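Local coordinates for urocanate hydratase (Paenibacillus sp. Soil724D2, PDB 7NED), which catalyses the hydration of urocanate-type substrates with bound NAD+, probably acting on thiourocanate during bacterial ergothioneine breakdown, at residues R207-W215 / I237-I246; T409-R420 / A498-E509. All coordinates share one frame; numbering follows the deposited sequence.

Interaction 1 of 2, residues R207-W215 / I237-I246; sequences RSLDEALLW and IYPELVRRGI
R244 starts with CG beside the backbone N (chi1 -60°) and runs extended from CG to NE, which carries its guanidinium across to D210; L209 turns its CG away from its own backbone N (chi1 170°), and this sets CD2 over one face of that guanidinium, 3.8 Å from R244 NH2. The salt bridge is made at the guanidinium edge: R244 NH1 gives a short bond of 2.6 Å to D210 OD1, almost in the guanidinium plane, while R244 NH2 adds a weak one to the same oxygen. Behind it, R244 NE donates to E240 OE1 at 2.8 Å, and R243 grips both oxygens of E240 side-on. Bound to carboxylates of both segments, the R244 guanidinium has its rotation fixed. These helices belong to the Rossmann-like domain, where each follows a strand of the parallel sheet, and L209 and I237 both rest on L230 of strand 226-231. Beneath the charges the contact is apolar. L213 CD1 meets I246 CD1 tip to tip at 3.6 Å, beside the Schellman motif at G245, to which the backbone N of I246 contributes, and L213 CD2 slides past L241 CD2 at 3.9 Å, while L209 CD1 lies a little farther from L241 CD2, at 4.2 Å.

Interaction 2 of 2, residues T409-R420 / A498-E509; sequences TKLALAVNQMVR and ADGSTESDIRLE
N416 pushes its amide from helix 409-420 into the turn that leads to helix 502-509, and both ends of the amide are used. With CG anti to the backbone N, chi1 (-161°) carries the amide across to the turn, and chi2 (57°) then turns OD1 to G500 N, 2.7 Å away, with the donor above the carbonyl plane. On the other side, N416 ND2 donates to S501 O at 3.0 Å, in the amide plane, and to D505 OD1 at 2.7 Å; the amide and carboxylate planes stand nearly perpendicular (87°). A leucine in place of N416 would probably leave G500 N without its acceptor and take the amide donor from S501 O and D505 OD1. At G500 a beta carbon would be tight against V419 CG1 and R420 N, and at this positive phi would also press on the carbonyl O of D499; G500 CA approaches N416 O at 3.5 Å in a CA-H...O contact, and G500 O accepts from R420 NH1 at 2.9 Å. The R420 guanidinium also forms a salt bridge with D505 OD2, though its hydrogen bonds there are weak. L413 works farther along: its CD2 comes to 3.5 Å from D505 O and CD1 to 3.8 Å from E509 OE2, while a water joins L413 O to D505 OD1. D499 OD1 accepts from S501 N in an Asx turn and S501 OG N-caps the next helix, completing a strand-to-helix connection in the urocanase C-terminal domain, where helix 409-420 packs nearly antiparallel to helix 502-509.

How the interactions relate
Interactions 1 and 2 lie on opposite sides of the chain's centre, their own centres about 51 Å apart, and share no helix or strand. Interaction 1 is a surface contact in the Rossmann-like domain, where two steeply crossing helices stay well separated and long side chains span the distance. Its polar part is charged, a network of arginines and acids over a few aliphatic tips. Interaction 2, in the C-terminal domain, is partly buried and covers about twice the area. There, nearly antiparallel helices come close, and the central polar work falls to a neutral amide bonded to backbone as well as to a carboxylate, with the arginine salt bridge at the exposed margin.

Interaction 1 of 2, residues R207-W215 / I237-I246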
loop_
_atom_site.group_PDB
_atom_site.type_symbol
_atom_site.label_atom_id
_atom_site.label_comp_id
_atom_site.label_asym_id
_atom_site.label_seq_id
_atom_site.Cartn_x
_atom_site.Cartn_y
_atom_site.Cartn_z
ATOM N N ARG A 207 -24.073 -12.635 -36.886
ATOM C CA ARG A 207 -22.711 -13.044 -37.218
ATOM C C ARG A 207 -22.205 -12.362 -38.476
ATOM O O ARG A 207 -21.048 -12.556 -38.862
ATOM C CB ARG A 207 -22.616 -14.565 -37.358
ATOM C CG ARG A 207 -22.811 -15.285 -36.033
ATOM C CD ARG A 207 -22.762 -16.776 -36.202
ATOM N NE ARG A 207 -23.249 -17.496 -35.027
ATOM C CZ ARG A 207 -22.465 -18.192 -34.208
ATOM N NH1 ARG A 207 -21.158 -18.258 -34.437
ATOM N NH2 ARG A 207 -22.991 -18.823 -33.165
ATOM N N SER A 208 -23.018 -11.510 -39.081
ATOM C CA SER A 208 -22.667 -10.854 -40.329
ATOM C C SER A 208 -22.385 -9.376 -40.088
ATOM O O SER A 208 -23.261 -8.650 -39.610
ATOM C CB SER A 208 -23.811 -11.023 -41.329
ATOM O OG SER A 208 -23.648 -10.089 -42.344
ATOM N N LEU A 209 -21.188 -8.924 -40.465
ATOM C CA LEU A 209 -20.870 -7.508 -40.352
ATOM C C LEU A 209 -21.745 -6.658 -41.272
ATOM O O LEU A 209 -22.153 -5.555 -40.904
ATOM C CB LEU A 209 -19.393 -7.270 -40.660
ATOM C CG LEU A 209 -18.965 -5.819 -40.803
ATOM C CD1 LEU A 209 -19.181 -5.044 -39.498
ATOM C CD2 LEU A 209 -17.507 -5.690 -41.272
ATOM N N ASP A 210 -22.005 -7.128 -42.494
ATOM C CA ASP A 210 -22.891 -6.382 -43.381
ATOM C C ASP A 210 -24.252 -6.169 -42.742
ATOM O O ASP A 210 -24.811 -5.069 -42.803
ATOM C CB ASP A 210 -23.036 -7.099 -44.726
ATOM C CG ASP A 210 -21.767 -7.039 -45.560
ATOM O OD1 ASP A 210 -20.833 -6.284 -45.201
ATOM O OD2 ASP A 210 -21.726 -7.727 -46.600
ATOM N N GLU A 211 -24.823 -7.225 -42.161
ATOM C CA GLU A 211 -26.120 -7.090 -41.507
ATOM C C GLU A 211 -26.039 -6.117 -40.336
ATOM O O GLU A 211 -26.941 -5.283 -40.138
ATOM C CB GLU A 211 -26.621 -8.446 -41.045
ATOM C CG GLU A 211 -27.947 -8.373 -40.344
ATOM C CD GLU A 211 -28.592 -9.713 -40.153
ATOM O OE1 GLU A 211 -28.051 -10.535 -39.385
ATOM O OE2 GLU A 211 -29.705 -9.905 -40.676
ATOM N N ALA A 212 -24.963 -6.200 -39.555
ATOM C CA ALA A 212 -24.807 -5.284 -38.433
ATOM C C ALA A 212 -24.774 -3.848 -38.906
ATOM O O ALA A 212 -25.421 -2.980 -38.308
ATOM C CB ALA A 212 -23.533 -5.610 -37.640
ATOM N N LEU A 213 -23.994 -3.566 -39.960
ATOM C CA LEU A 213 -23.882 -2.191 -40.444
ATOM C C LEU A 213 -25.192 -1.712 -41.056
ATOM O O LEU A 213 -25.536 -0.530 -40.939
ATOM C CB LEU A 213 -22.758 -2.061 -41.470
ATOM C CG LEU A 213 -21.330 -2.294 -40.970
ATOM C CD1 LEU A 213 -20.378 -2.508 -42.138
ATOM C CD2 LEU A 213 -20.861 -1.121 -40.105
ATOM N N LEU A 214 -25.939 -2.610 -41.709
ATOM C CA LEU A 214 -27.252 -2.230 -42.218
ATOM C C LEU A 214 -28.162 -1.778 -41.080
ATOM O O LEU A 214 -28.818 -0.734 -41.173
ATOM C CB LEU A 214 -27.884 -3.400 -42.979
ATOM C CG LEU A 214 -29.356 -3.227 -43.324
ATOM C CD1 LEU A 214 -29.473 -2.128 -44.378
ATOM C CD2 LEU A 214 -29.974 -4.529 -43.832
ATOM N N TRP A 215 -28.223 -2.568 -39.999
ATOM C CA TRP A 215 -28.976 -2.168 -38.807
ATOM C C TRP A 215 -28.486 -0.836 -38.228
ATOM O O TRP A 215 -29.291 0.029 -37.846
ATOM C CB TRP A 215 -28.874 -3.279 -37.764
ATOM C CG TRP A 215 -29.646 -4.497 -38.104
ATOM C CD1 TRP A 215 -30.584 -4.631 -39.088
ATOM C CD2 TRP A 215 -29.510 -5.791 -37.495
ATOM N NE1 TRP A 215 -31.073 -5.924 -39.099
ATOM C CE2 TRP A 215 -30.421 -6.657 -38.139
ATOM C CE3 TRP A 215 -28.692 -6.302 -36.474
ATOM C CZ2 TRP A 215 -30.553 -8.001 -37.787
ATOM C CZ3 TRP A 215 -28.824 -7.638 -36.113
ATOM C CH2 TRP A 215 -29.750 -8.479 -36.772
ATOM N N ILE A 237 -12.437 -6.979 -37.111
ATOM C CA ILE A 237 -13.537 -6.119 -37.558
ATOM C C ILE A 237 -13.062 -4.686 -37.683
ATOM O O ILE A 237 -13.402 -3.990 -38.652
ATOM C CB ILE A 237 -14.740 -6.202 -36.605
ATOM C CG1 ILE A 237 -15.367 -7.610 -36.577
ATOM C CG2 ILE A 237 -15.802 -5.090 -36.967
ATOM C CD1 ILE A 237 -15.885 -8.082 -37.912
ATOM N N TYR A 238 -12.294 -4.201 -36.693
ATOM C CA TYR A 238 -11.909 -2.792 -36.718
ATOM C C TYR A 238 -11.101 -2.470 -37.961
ATOM O O TYR A 238 -11.424 -1.476 -38.639
ATOM C CB TYR A 238 -11.147 -2.385 -35.459
ATOM C CG TYR A 238 -11.971 -2.196 -34.199
ATOM C CD1 TYR A 238 -11.608 -1.236 -33.271
ATOM C CD2 TYR A 238 -13.097 -2.982 -33.936
ATOM C CE1 TYR A 238 -12.321 -1.065 -32.113
ATOM C CE2 TYR A 238 -13.818 -2.817 -32.778
ATOM C CZ TYR A 238 -13.408 -1.856 -31.860
ATOM O OH TYR A 238 -14.114 -1.690 -30.691
ATOM N N PRO A 239 -10.093 -3.254 -38.340
ATOM C CA PRO A 239 -9.361 -2.934 -39.575
ATOM C C PRO A 239 -10.236 -3.027 -40.801
ATOM O O PRO A 239 -10.013 -2.281 -41.764
ATOM C CB PRO A 239 -8.246 -3.988 -39.619
ATOM C CG PRO A 239 -8.095 -4.450 -38.194
ATOM C CD PRO A 239 -9.475 -4.380 -37.606
ATOM N N GLU A 240 -11.222 -3.927 -40.786
ATOM C CA GLU A 240 -12.142 -4.038 -41.916
ATOM C C GLU A 240 -12.987 -2.774 -42.073
ATOM O O GLU A 240 -13.239 -2.323 -43.195
ATOM C CB GLU A 240 -13.010 -5.281 -41.748
ATOM C CG GLU A 240 -14.133 -5.405 -42.750
ATOM C CD GLU A 240 -13.642 -5.739 -44.146
ATOM O OE1 GLU A 240 -14.499 -5.878 -45.043
ATOM O OE2 GLU A 240 -12.410 -5.869 -44.346
ATOM N N LEU A 241 -13.431 -2.173 -40.972
ATOM C CA LEU A 241 -14.158 -0.914 -41.107
ATOM C C LEU A 241 -13.256 0.168 -41.673
ATOM O O LEU A 241 -13.693 1.016 -42.460
ATOM C CB LEU A 241 -14.729 -0.489 -39.762
ATOM C CG LEU A 241 -15.711 -1.477 -39.153
ATOM C CD1 LEU A 241 -16.084 -0.992 -37.763
ATOM C CD2 LEU A 241 -16.958 -1.560 -40.049
ATOM N N VAL A 242 -11.987 0.149 -41.295
ATOM C CA VAL A 242 -11.030 1.080 -41.871
ATOM C C VAL A 242 -10.890 0.823 -43.363
ATOM O O VAL A 242 -10.813 1.754 -44.175
ATOM C CB VAL A 242 -9.682 0.947 -41.146
ATOM C CG1 VAL A 242 -8.616 1.723 -41.885
ATOM C CG2 VAL A 242 -9.826 1.407 -39.689
ATOM N N ARG A 243 -10.831 -0.445 -43.744
ATOM C CA ARG A 243 -10.756 -0.783 -45.157
ATOM C C ARG A 243 -11.974 -0.245 -45.911
ATOM O O ARG A 243 -11.848 0.350 -46.988
ATOM C CB ARG A 243 -10.637 -2.301 -45.303
ATOM C CG ARG A 243 -10.078 -2.782 -46.636
ATOM C CD ARG A 243 -10.118 -4.306 -46.754
ATOM N NE ARG A 243 -11.497 -4.806 -46.760
ATOM C CZ ARG A 243 -12.347 -4.631 -47.767
ATOM N NH1 ARG A 243 -11.957 -3.963 -48.846
ATOM N NH2 ARG A 243 -13.584 -5.106 -47.694
ATOM N N ARG A 244 -13.168 -0.461 -45.361
ATOM C CA ARG A 244 -14.397 -0.016 -45.996
ATOM C C ARG A 244 -14.615 1.482 -45.909
ATOM O O ARG A 244 -15.643 1.941 -46.423
ATOM C CB ARG A 244 -15.595 -0.726 -45.379
ATOM C CG ARG A 244 -15.540 -2.213 -45.516
ATOM C CD ARG A 244 -16.838 -2.799 -45.062
ATOM N NE ARG A 244 -16.786 -4.249 -45.010
ATOM C CZ ARG A 244 -17.867 -5.012 -44.998
ATOM N NH1 ARG A 244 -19.065 -4.435 -45.047
ATOM N NH2 ARG A 244 -17.765 -6.339 -44.961
ATOM N N GLY A 245 -13.689 2.240 -45.311
ATOM C CA GLY A 245 -13.863 3.676 -45.130
ATOM C C GLY A 245 -15.037 4.063 -44.256
ATOM O O GLY A 245 -15.566 5.170 -44.384
ATOM N N ILE A 246 -15.467 3.167 -43.378
ATOM C CA ILE A 246 -16.563 3.411 -42.456
ATOM C C ILE A 246 -15.960 3.924 -41.151
ATOM O O ILE A 246 -15.230 3.195 -40.473
ATOM C CB ILE A 246 -17.376 2.137 -42.237
ATOM C CG1 ILE A 246 -18.153 1.798 -43.512
ATOM C CG2 ILE A 246 -18.306 2.293 -41.072
ATOM C CD1 ILE A 246 -19.120 0.662 -43.354
#

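Interaction 2 of 2, residues T409-R420 / A498-E509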
loop_
_atom_site.group_PDB
_atom_site.type_symbol
_atom_site.label_atom_id
_atom_site.label_comp_id
_atom_site.label_asym_id
_atom_site.label_seq_id
_atom_site.Cartn_x
_atom_site.Cartn_y
_atom_site.Cartn_z
ATOM N N THR A 409 -23.518 10.498 1.898
ATOM C CA THR A 409 -23.869 10.406 3.309
ATOM C C THR A 409 -25.372 10.578 3.505
ATOM O O THR A 409 -26.007 9.818 4.240
ATOM C CB THR A 409 -23.096 11.481 4.073
ATOM O OG1 THR A 409 -21.690 11.272 3.867
ATOM C CG2 THR A 409 -23.437 11.461 5.574
ATOM N N LYS A 410 -25.939 11.607 2.874
ATOM C CA LYS A 410 -27.384 11.852 2.924
ATOM C C LYS A 410 -28.178 10.609 2.522
ATOM O O LYS A 410 -29.116 10.190 3.219
ATOM C CB LYS A 410 -27.711 13.035 2.006
ATOM C CG LYS A 410 -29.194 13.277 1.824
ATOM C CD LYS A 410 -29.427 14.595 1.142
ATOM C CE LYS A 410 -30.924 14.757 0.820
ATOM N NZ LYS A 410 -31.083 15.963 -0.061
ATOM N N LEU A 411 -27.841 10.024 1.376
ATOM C CA LEU A 411 -28.537 8.816 0.939
ATOM C C LEU A 411 -28.407 7.700 1.973
ATOM O O LEU A 411 -29.393 7.066 2.356
ATOM C CB LEU A 411 -27.972 8.369 -0.401
ATOM C CG LEU A 411 -28.574 7.072 -0.908
ATOM C CD1 LEU A 411 -30.127 7.196 -1.123
ATOM C CD2 LEU A 411 -27.893 6.767 -2.213
ATOM N N ALA A 412 -27.179 7.415 2.407
ATOM C CA ALA A 412 -26.976 6.256 3.268
ATOM C C ALA A 412 -27.674 6.436 4.615
ATOM O O ALA A 412 -28.227 5.470 5.167
ATOM C CB ALA A 412 -25.472 5.996 3.461
ATOM N N LEU A 413 -27.667 7.660 5.159
ATOM C CA LEU A 413 -28.386 7.894 6.415
ATOM C C LEU A 413 -29.906 7.717 6.240
ATOM O O LEU A 413 -30.565 7.104 7.087
ATOM C CB LEU A 413 -28.074 9.294 6.954
ATOM C CG LEU A 413 -26.661 9.448 7.542
ATOM C CD1 LEU A 413 -26.462 10.902 7.967
ATOM C CD2 LEU A 413 -26.377 8.479 8.680
ATOM N N ALA A 414 -30.483 8.278 5.169
ATOM C CA ALA A 414 -31.916 8.067 4.900
ATOM C C ALA A 414 -32.228 6.583 4.780
ATOM O O ALA A 414 -33.191 6.097 5.386
ATOM C CB ALA A 414 -32.353 8.813 3.635
ATOM N N VAL A 415 -31.392 5.834 4.051
ATOM C CA VAL A 415 -31.664 4.414 3.836
ATOM C C VAL A 415 -31.569 3.652 5.145
ATOM O O VAL A 415 -32.396 2.771 5.428
ATOM C CB VAL A 415 -30.710 3.833 2.782
ATOM C CG1 VAL A 415 -30.725 2.308 2.817
ATOM C CG2 VAL A 415 -31.071 4.355 1.366
ATOM N N ASN A 416 -30.540 3.957 5.961
ATOM C CA ASN A 416 -30.442 3.293 7.252
ATOM C C ASN A 416 -31.680 3.560 8.097
ATOM O O ASN A 416 -32.163 2.670 8.805
ATOM C CB ASN A 416 -29.171 3.732 8.004
ATOM C CG ASN A 416 -28.801 2.755 9.090
ATOM O OD1 ASN A 416 -28.613 1.565 8.819
ATOM N ND2 ASN A 416 -28.695 3.241 10.331
ATOM N N GLN A 417 -32.179 4.789 8.085
ATOM C CA GLN A 417 -33.409 5.018 8.823
ATOM C C GLN A 417 -34.559 4.210 8.223
ATOM O O GLN A 417 -35.403 3.677 8.960
ATOM C CB GLN A 417 -33.745 6.491 8.846
ATOM C CG GLN A 417 -35.014 6.800 9.602
ATOM C CD GLN A 417 -35.279 8.280 9.631
ATOM O OE1 GLN A 417 -34.406 9.073 9.296
ATOM N NE2 GLN A 417 -36.475 8.666 10.044
ATOM N N MET A 418 -34.597 4.087 6.891
ATOM C CA MET A 418 -35.676 3.312 6.273
ATOM C C MET A 418 -35.585 1.860 6.686
ATOM O O MET A 418 -36.612 1.192 6.863
ATOM C CB MET A 418 -35.623 3.431 4.746
ATOM C CG MET A 418 -35.762 4.850 4.251
ATOM S SD MET A 418 -35.587 5.026 2.461
ATOM C CE MET A 418 -36.705 3.768 1.819
ATOM N N VAL A 419 -34.359 1.337 6.827
ATOM C CA VAL A 419 -34.220 -0.012 7.354
ATOM C C VAL A 419 -34.761 -0.065 8.777
ATOM O O VAL A 419 -35.539 -0.949 9.145
ATOM C CB VAL A 419 -32.750 -0.484 7.297
ATOM C CG1 VAL A 419 -32.623 -1.844 8.002
ATOM C CG2 VAL A 419 -32.279 -0.612 5.867
ATOM N N ARG A 420 -34.359 0.896 9.591
ATOM C CA ARG A 420 -34.758 0.899 10.994
ATOM C C ARG A 420 -36.283 0.985 11.144
ATOM O O ARG A 420 -36.867 0.313 12.002
ATOM C CB ARG A 420 -34.041 2.067 11.698
ATOM C CG ARG A 420 -34.519 2.410 13.096
ATOM C CD ARG A 420 -33.473 3.264 13.841
ATOM N NE ARG A 420 -33.370 4.645 13.367
ATOM C CZ ARG A 420 -32.306 5.143 12.736
ATOM N NH1 ARG A 420 -31.260 4.354 12.500
ATOM N NH2 ARG A 420 -32.277 6.418 12.338
ATOM N N ALA A 498 -25.798 -0.848 6.159
ATOM C CA ALA A 498 -26.870 -0.060 6.763
ATOM C C ALA A 498 -27.879 -1.063 7.309
ATOM O O ALA A 498 -28.815 -1.473 6.617
ATOM C CB ALA A 498 -27.494 0.878 5.737
ATOM N N ASP A 499 -27.655 -1.503 8.543
ATOM C CA ASP A 499 -28.498 -2.506 9.168
ATOM C C ASP A 499 -29.586 -1.894 10.027
ATOM O O ASP A 499 -30.283 -2.623 10.735
ATOM C CB ASP A 499 -27.649 -3.497 9.999
ATOM C CG ASP A 499 -26.959 -2.845 11.181
ATOM O OD1 ASP A 499 -27.118 -1.619 11.392
ATOM O OD2 ASP A 499 -26.262 -3.578 11.936
ATOM N N GLY A 500 -29.768 -0.588 9.967
ATOM C CA GLY A 500 -30.823 0.056 10.702
ATOM C C GLY A 500 -30.463 0.594 12.073
ATOM O O GLY A 500 -31.189 1.453 12.584
ATOM N N SER A 501 -29.366 0.131 12.695
ATOM C CA SER A 501 -29.099 0.559 14.064
ATOM C C SER A 501 -28.665 2.008 14.106
ATOM O O SER A 501 -28.123 2.555 13.145
ATOM C CB SER A 501 -28.008 -0.294 14.715
ATOM O OG SER A 501 -26.749 0.024 14.137
ATOM N N THR A 502 -28.860 2.629 15.273
ATOM C CA THR A 502 -28.368 3.987 15.444
ATOM C C THR A 502 -26.851 4.021 15.448
ATOM O O THR A 502 -26.256 4.991 14.980
ATOM C CB THR A 502 -28.904 4.597 16.736
ATOM O OG1 THR A 502 -28.573 3.728 17.820
ATOM C CG2 THR A 502 -30.418 4.745 16.639
ATOM N N GLU A 503 -26.210 2.970 15.935
ATOM C CA GLU A 503 -24.756 2.970 15.878
ATOM C C GLU A 503 -24.264 2.954 14.438
ATOM O O GLU A 503 -23.262 3.609 14.111
ATOM C CB GLU A 503 -24.207 1.795 16.685
ATOM C CG GLU A 503 -24.289 2.072 18.171
ATOM C CD GLU A 503 -23.634 1.009 19.003
ATOM O OE1 GLU A 503 -23.504 1.200 20.238
ATOM O OE2 GLU A 503 -23.262 -0.034 18.430
ATOM N N SER A 504 -24.988 2.271 13.543
ATOM C CA SER A 504 -24.607 2.310 12.131
ATOM C C SER A 504 -24.720 3.709 11.543
ATOM O O SER A 504 -23.991 4.045 10.599
ATOM C CB SER A 504 -25.449 1.291 11.353
ATOM O OG SER A 504 -25.038 -0.005 11.764
ATOM N N ASP A 505 -25.630 4.539 12.065
ATOM C CA ASP A 505 -25.727 5.912 11.583
ATOM C C ASP A 505 -24.380 6.608 11.702
ATOM O O ASP A 505 -23.906 7.264 10.759
ATOM C CB ASP A 505 -26.787 6.664 12.378
ATOM C CG ASP A 505 -28.195 6.291 11.973
ATOM O OD1 ASP A 505 -28.402 5.898 10.797
ATOM O OD2 ASP A 505 -29.100 6.371 12.836
ATOM N N ILE A 506 -23.747 6.478 12.870
ATOM C CA ILE A 506 -22.435 7.086 13.063
ATOM C C ILE A 506 -21.435 6.516 12.067
ATOM O O ILE A 506 -20.669 7.260 11.442
ATOM C CB ILE A 506 -21.944 6.880 14.509
ATOM C CG1 ILE A 506 -22.965 7.439 15.487
ATOM C CG2 ILE A 506 -20.553 7.493 14.677
ATOM C CD1 ILE A 506 -23.129 6.581 16.689
ATOM N N ARG A 507 -21.398 5.183 11.931
ATOM C CA ARG A 507 -20.412 4.576 11.034
ATOM C C ARG A 507 -20.589 5.081 9.606
ATOM O O ARG A 507 -19.611 5.430 8.919
ATOM C CB ARG A 507 -20.534 3.053 11.092
ATOM C CG ARG A 507 -20.265 2.483 12.516
ATOM C CD ARG A 507 -20.152 0.933 12.538
ATOM N NE ARG A 507 -21.343 0.272 12.001
ATOM C CZ ARG A 507 -21.437 -0.140 10.742
ATOM N NH1 ARG A 507 -20.400 0.055 9.918
ATOM N NH2 ARG A 507 -22.564 -0.741 10.309
ATOM N N LEU A 508 -21.842 5.103 9.135
ATOM C CA LEU A 508 -22.120 5.483 7.754
ATOM C C LEU A 508 -21.740 6.931 7.510
ATOM O O LEU A 508 -21.142 7.267 6.485
ATOM C CB LEU A 508 -23.600 5.280 7.445
ATOM C CG LEU A 508 -24.093 3.845 7.480
ATOM C CD1 LEU A 508 -25.617 3.896 7.464
ATOM C CD2 LEU A 508 -23.586 3.164 6.222
ATOM N N GLU A 509 -22.149 7.813 8.419
ATOM C CA GLU A 509 -21.813 9.224 8.301
ATOM C C GLU A 509 -20.309 9.431 8.283
ATOM O O GLU A 509 -19.788 10.189 7.453
ATOM C CB GLU A 509 -22.429 9.983 9.476
ATOM C CG GLU A 509 -22.437 11.491 9.342
ATOM C CD GLU A 509 -23.037 12.127 10.590
ATOM O OE1 GLU A 509 -22.387 12.093 11.643
ATOM O OE2 GLU A 509 -24.176 12.587 10.551
HETATM O O HOH W 1 -30.230 7.480 9.789
#